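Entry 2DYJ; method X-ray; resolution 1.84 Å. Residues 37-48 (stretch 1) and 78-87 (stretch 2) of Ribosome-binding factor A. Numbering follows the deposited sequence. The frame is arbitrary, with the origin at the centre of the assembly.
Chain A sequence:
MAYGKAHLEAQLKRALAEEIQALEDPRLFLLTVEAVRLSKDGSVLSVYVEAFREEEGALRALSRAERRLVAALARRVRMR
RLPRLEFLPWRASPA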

# COMPACT_ATOMS: atom_id res chain seq x y z
N ARG A 37 -2.81 -6.43 4.54
CA ARG A 37 -3.47 -7.71 4.70
C ARG A 37 -3.98 -8.10 3.32
O ARG A 37 -4.69 -7.33 2.68
CB ARG A 37 -4.64 -7.58 5.68
CG ARG A 37 -5.41 -8.87 5.91
CD ARG A 37 -6.71 -8.57 6.65
NE ARG A 37 -7.53 -7.62 5.90
CZ ARG A 37 -8.67 -7.09 6.35
NH1 ARG A 37 -9.13 -7.42 7.55
NH2 ARG A 37 -9.34 -6.23 5.59
N LEU A 38 -3.58 -9.28 2.86
CA LEU A 38 -3.99 -9.76 1.54
C LEU A 38 -5.28 -10.56 1.65
O LEU A 38 -5.47 -11.28 2.64
CB LEU A 38 -2.87 -10.63 0.95
CG LEU A 38 -2.78 -10.87 -0.56
CD1 LEU A 38 -2.69 -9.56 -1.30
CD2 LEU A 38 -1.55 -11.73 -0.84
N SER A 39 -6.17 -10.43 0.66
CA SER A 39 -7.41 -11.20 0.67
C SER A 39 -7.08 -12.68 0.50
O SER A 39 -6.01 -13.04 0.01
CB SER A 39 -8.36 -10.72 -0.46
OG SER A 39 -7.76 -10.81 -1.74
N LYS A 40 -8.00 -13.54 0.93
CA LYS A 40 -7.82 -14.99 0.87
C LYS A 40 -7.22 -15.50 -0.43
O LYS A 40 -6.33 -16.35 -0.43
CB LYS A 40 -9.18 -15.69 1.07
CG LYS A 40 -9.93 -15.26 2.32
CD LYS A 40 -11.37 -15.78 2.29
CE LYS A 40 -12.17 -15.29 3.48
NZ LYS A 40 -13.61 -15.68 3.38
N ASP A 41 -7.69 -14.97 -1.55
CA ASP A 41 -7.24 -15.40 -2.86
C ASP A 41 -6.16 -14.53 -3.48
O ASP A 41 -5.80 -14.72 -4.65
CB ASP A 41 -8.44 -15.47 -3.80
CG ASP A 41 -9.08 -14.10 -4.04
OD1 ASP A 41 -8.93 -13.18 -3.19
OD2 ASP A 41 -9.73 -13.94 -5.09
N GLY A 42 -5.65 -13.57 -2.71
CA GLY A 42 -4.62 -12.68 -3.20
C GLY A 42 -5.08 -11.61 -4.18
O GLY A 42 -4.25 -10.92 -4.75
N SER A 43 -6.39 -11.45 -4.37
CA SER A 43 -6.91 -10.45 -5.31
C SER A 43 -6.73 -9.01 -4.89
O SER A 43 -6.54 -8.14 -5.73
CB SER A 43 -8.40 -10.67 -5.56
OG SER A 43 -8.58 -11.90 -6.23
N VAL A 44 -6.83 -8.75 -3.59
CA VAL A 44 -6.72 -7.39 -3.08
C VAL A 44 -5.84 -7.31 -1.84
O VAL A 44 -5.91 -8.16 -0.96
CB VAL A 44 -8.11 -6.83 -2.70
CG1 VAL A 44 -7.99 -5.42 -2.09
CG2 VAL A 44 -9.01 -6.82 -3.92
N LEU A 45 -5.04 -6.25 -1.78
CA LEU A 45 -4.17 -6.01 -0.63
C LEU A 45 -4.72 -4.76 0.05
O LEU A 45 -4.83 -3.69 -0.58
CB LEU A 45 -2.72 -5.76 -1.07
CG LEU A 45 -1.71 -5.57 0.07
CD1 LEU A 45 -1.44 -6.92 0.70
CD2 LEU A 45 -0.42 -4.96 -0.43
N SER A 46 -5.10 -4.90 1.31
CA SER A 46 -5.58 -3.76 2.10
C SER A 46 -4.32 -3.20 2.72
O SER A 46 -3.54 -3.94 3.33
CB SER A 46 -6.55 -4.22 3.19
OG SER A 46 -7.74 -4.71 2.62
N VAL A 47 -4.12 -1.90 2.56
CA VAL A 47 -2.92 -1.21 3.04
C VAL A 47 -3.33 -0.18 4.07
O VAL A 47 -4.07 0.74 3.76
CB VAL A 47 -2.24 -0.49 1.85
CG1 VAL A 47 -0.92 0.14 2.31
CG2 VAL A 47 -2.00 -1.48 0.69
N TYR A 48 -2.88 -0.36 5.30
CA TYR A 48 -3.25 0.53 6.41
C TYR A 48 -2.15 1.56 6.65
O TYR A 48 -1.00 1.21 6.93
CB TYR A 48 -3.49 -0.33 7.65
CG TYR A 48 -4.56 -1.38 7.43
CD1 TYR A 48 -5.91 -1.09 7.59
CD2 TYR A 48 -4.21 -2.65 6.98
CE1 TYR A 48 -6.90 -2.05 7.28
CE2 TYR A 48 -5.18 -3.61 6.68
CZ TYR A 48 -6.52 -3.30 6.83
OH TYR A 48 -7.45 -4.26 6.52
N ARG A 78 7.43 -11.23 -7.21
CA ARG A 78 7.12 -12.28 -8.16
C ARG A 78 5.72 -12.85 -7.92
O ARG A 78 5.51 -13.62 -6.99
CB ARG A 78 8.16 -13.40 -8.08
CG ARG A 78 8.24 -14.27 -9.32
CD ARG A 78 8.42 -13.40 -10.57
NE ARG A 78 8.42 -14.19 -11.80
CZ ARG A 78 9.40 -15.01 -12.17
NH1 ARG A 78 10.47 -15.15 -11.39
NH2 ARG A 78 9.31 -15.69 -13.30
N MET A 79 4.78 -12.43 -8.76
CA MET A 79 3.39 -12.87 -8.70
C MET A 79 2.87 -12.74 -10.13
O MET A 79 3.12 -11.73 -10.78
CB MET A 79 2.55 -11.96 -7.79
CG MET A 79 2.67 -12.19 -6.29
SD MET A 79 1.48 -11.18 -5.35
CE MET A 79 -0.04 -12.09 -5.69
N ARG A 80 2.17 -13.76 -10.61
CA ARG A 80 1.63 -13.71 -11.96
C ARG A 80 0.71 -12.51 -12.07
O ARG A 80 0.79 -11.75 -13.03
CB ARG A 80 0.91 -15.01 -12.29
CG ARG A 80 1.82 -16.03 -12.95
CD ARG A 80 3.07 -16.32 -12.11
NE ARG A 80 4.19 -16.78 -12.94
CZ ARG A 80 4.89 -15.99 -13.74
NH1 ARG A 80 4.60 -14.70 -13.82
NH2 ARG A 80 5.89 -16.49 -14.46
N ARG A 81 -0.18 -12.33 -11.10
CA ARG A 81 -1.05 -11.17 -11.12
C ARG A 81 -0.96 -10.49 -9.75
O ARG A 81 -1.27 -11.12 -8.73
CB ARG A 81 -2.49 -11.59 -11.43
CG ARG A 81 -3.38 -10.44 -11.86
CD ARG A 81 -4.71 -10.91 -12.44
NE ARG A 81 -4.58 -11.58 -13.74
CZ ARG A 81 -4.04 -11.02 -14.83
NH1 ARG A 81 -3.57 -9.78 -14.79
NH2 ARG A 81 -4.00 -11.70 -15.97
N LEU A 82 -0.51 -9.24 -9.72
CA LEU A 82 -0.38 -8.51 -8.46
C LEU A 82 -1.75 -8.12 -7.90
O LEU A 82 -2.70 -7.91 -8.64
CB LEU A 82 0.45 -7.23 -8.67
CG LEU A 82 1.98 -7.35 -8.67
CD1 LEU A 82 2.46 -7.75 -7.28
CD2 LEU A 82 2.43 -8.37 -9.71
N PRO A 83 -1.88 -8.03 -6.57
CA PRO A 83 -3.19 -7.65 -6.05
C PRO A 83 -3.45 -6.18 -6.30
O PRO A 83 -2.51 -5.40 -6.53
CB PRO A 83 -3.07 -7.94 -4.56
CG PRO A 83 -1.62 -7.70 -4.28
CD PRO A 83 -0.92 -8.30 -5.48
N ARG A 84 -4.72 -5.79 -6.30
CA ARG A 84 -5.03 -4.38 -6.47
C ARG A 84 -4.98 -3.85 -5.06
O ARG A 84 -5.09 -4.63 -4.12
CB ARG A 84 -6.42 -4.18 -7.09
CG ARG A 84 -6.54 -4.83 -8.47
CD ARG A 84 -5.28 -4.62 -9.33
NE ARG A 84 -4.97 -3.21 -9.57
CZ ARG A 84 -4.24 -2.78 -10.61
NH1 ARG A 84 -3.76 -3.67 -11.47
NH2 ARG A 84 -3.99 -1.49 -10.79
N LEU A 85 -4.79 -2.54 -4.89
CA LEU A 85 -4.64 -1.96 -3.56
C LEU A 85 -5.82 -1.17 -3.03
O LEU A 85 -6.41 -0.39 -3.77
CB LEU A 85 -3.42 -1.05 -3.56
CG LEU A 85 -2.22 -1.68 -4.29
CD1 LEU A 85 -1.08 -0.64 -4.50
CD2 LEU A 85 -1.72 -2.85 -3.45
N GLU A 86 -6.14 -1.37 -1.75
CA GLU A 86 -7.21 -0.64 -1.10
C GLU A 86 -6.51 0.10 0.04
O GLU A 86 -5.81 -0.53 0.84
CB GLU A 86 -8.25 -1.61 -0.55
CG GLU A 86 -9.35 -0.93 0.23
CD GLU A 86 -10.21 -1.92 1.00
OE1 GLU A 86 -9.73 -3.04 1.28
OE2 GLU A 86 -11.36 -1.57 1.34
N PHE A 87 -6.68 1.42 0.13
CA PHE A 87 -6.00 2.17 1.18
C PHE A 87 -6.94 2.55 2.30
O PHE A 87 -7.99 3.14 2.07
CB PHE A 87 -5.35 3.39 0.58
CG PHE A 87 -4.33 3.04 -0.48
CD1 PHE A 87 -3.05 2.65 -0.13
CD2 PHE A 87 -4.69 3.07 -1.83
CE1 PHE A 87 -2.11 2.29 -1.12
CE2 PHE A 87 -3.76 2.72 -2.83
CZ PHE A 87 -2.47 2.33 -2.47
O HOH W 1 -3.52 -11.23 -7.39

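What joins the two backbones? Strand 44-48 and strand 84-87 run parallel, their axes 4.7 Å apart at closest approach, and the two backbones supply each other's needs in alternation. Arg84 N donates to Ser43 O at 3.0 Å, and Leu45 N donates to Arg84 O at 2.8 Å. Two residues further along each strand the pattern repeats: Glu86 N donates to Leu45 O at 2.9 Å, and Val47 N to Glu86 O at 2.8 Å. All four are nearly straight, with angles at hydrogen of 162° to 171°. Val44 CA and Leu85 CA add CA-H...O contacts to the same carbonyls, lying 3.4 Å from Arg84 O and 3.5 Å from Leu45 O respectively.

Where do the remaining polar groups of stretch 1 find partners? Strand 44-48 also pairs with strand 37-38 on its other side: Ser46 N donates to Arg37 O at 2.8 Å and Arg37 N to Ser46 O at 2.9 Å; just beyond the short strand, Ser39 N donates to Val44 O at 2.8 Å. The type I turn from Ser39 to Gly42 links the two, closed by Gly42 N donating to Ser39 O at 2.8 Å. Side chains brace this connection. Val44 N donates to Ser39 OG at 2.9 Å, while Ser39 OG itself donates to Asp41 OD1 at 3.0 Å; the other carboxylate oxygen, Asp41 OD2, accepts from Ser43 OG at 2.6 Å. Gly42 adopts a positive phi of 74°, a conformation that favours glycine.

How is the entry to the parallel pairing sealed? Pro83 sits just before the second strand, and 60 Å² of its surface is covered by stretch 1. Lacking an amide hydrogen, it cannot donate from its backbone nitrogen, but its ring makes a compact apolar plug: Pro83 CB lies 3.7 Å from Leu38 CD1, and Pro83 CG lies 3.9 Å from Leu45 CB. Pro83 CB also approaches Gly42 O to 3.2 Å, yet that carbonyl is not left without a donor. Water 1 donates to Gly42 O at 2.8 Å and to Arg81 O at 2.6 Å, bridging two loop carbonyls that would otherwise offer each other only acceptors.

What do the two faces of the sheet contribute? Leu45, Val47, Leu85 and Phe87 share one face, where aliphatic and aromatic groups pack without polar demands: Leu45 CB lies 3.9 Å from Leu85 CD2, and Val47 CB lies 3.8 Å from Phe87 CD1. Leu45, Val47 and Phe87 are buried. The face bearing Val44, Ser46, Arg84 and Glu86 is more polar. There the short side chain of Ser46, itself buried, donates through OG to Glu86 OE1 at 2.9 Å, reached by an extended carboxylate arm with chi1 and chi2 both t. Val44 CG1 packs 4.1 Å from Glu86 CB, so the same arm also offers an apolar surface. The end of Arg84 leads away from stretch 1, and its NE and NH2 are satisfied elsewhere in the structure.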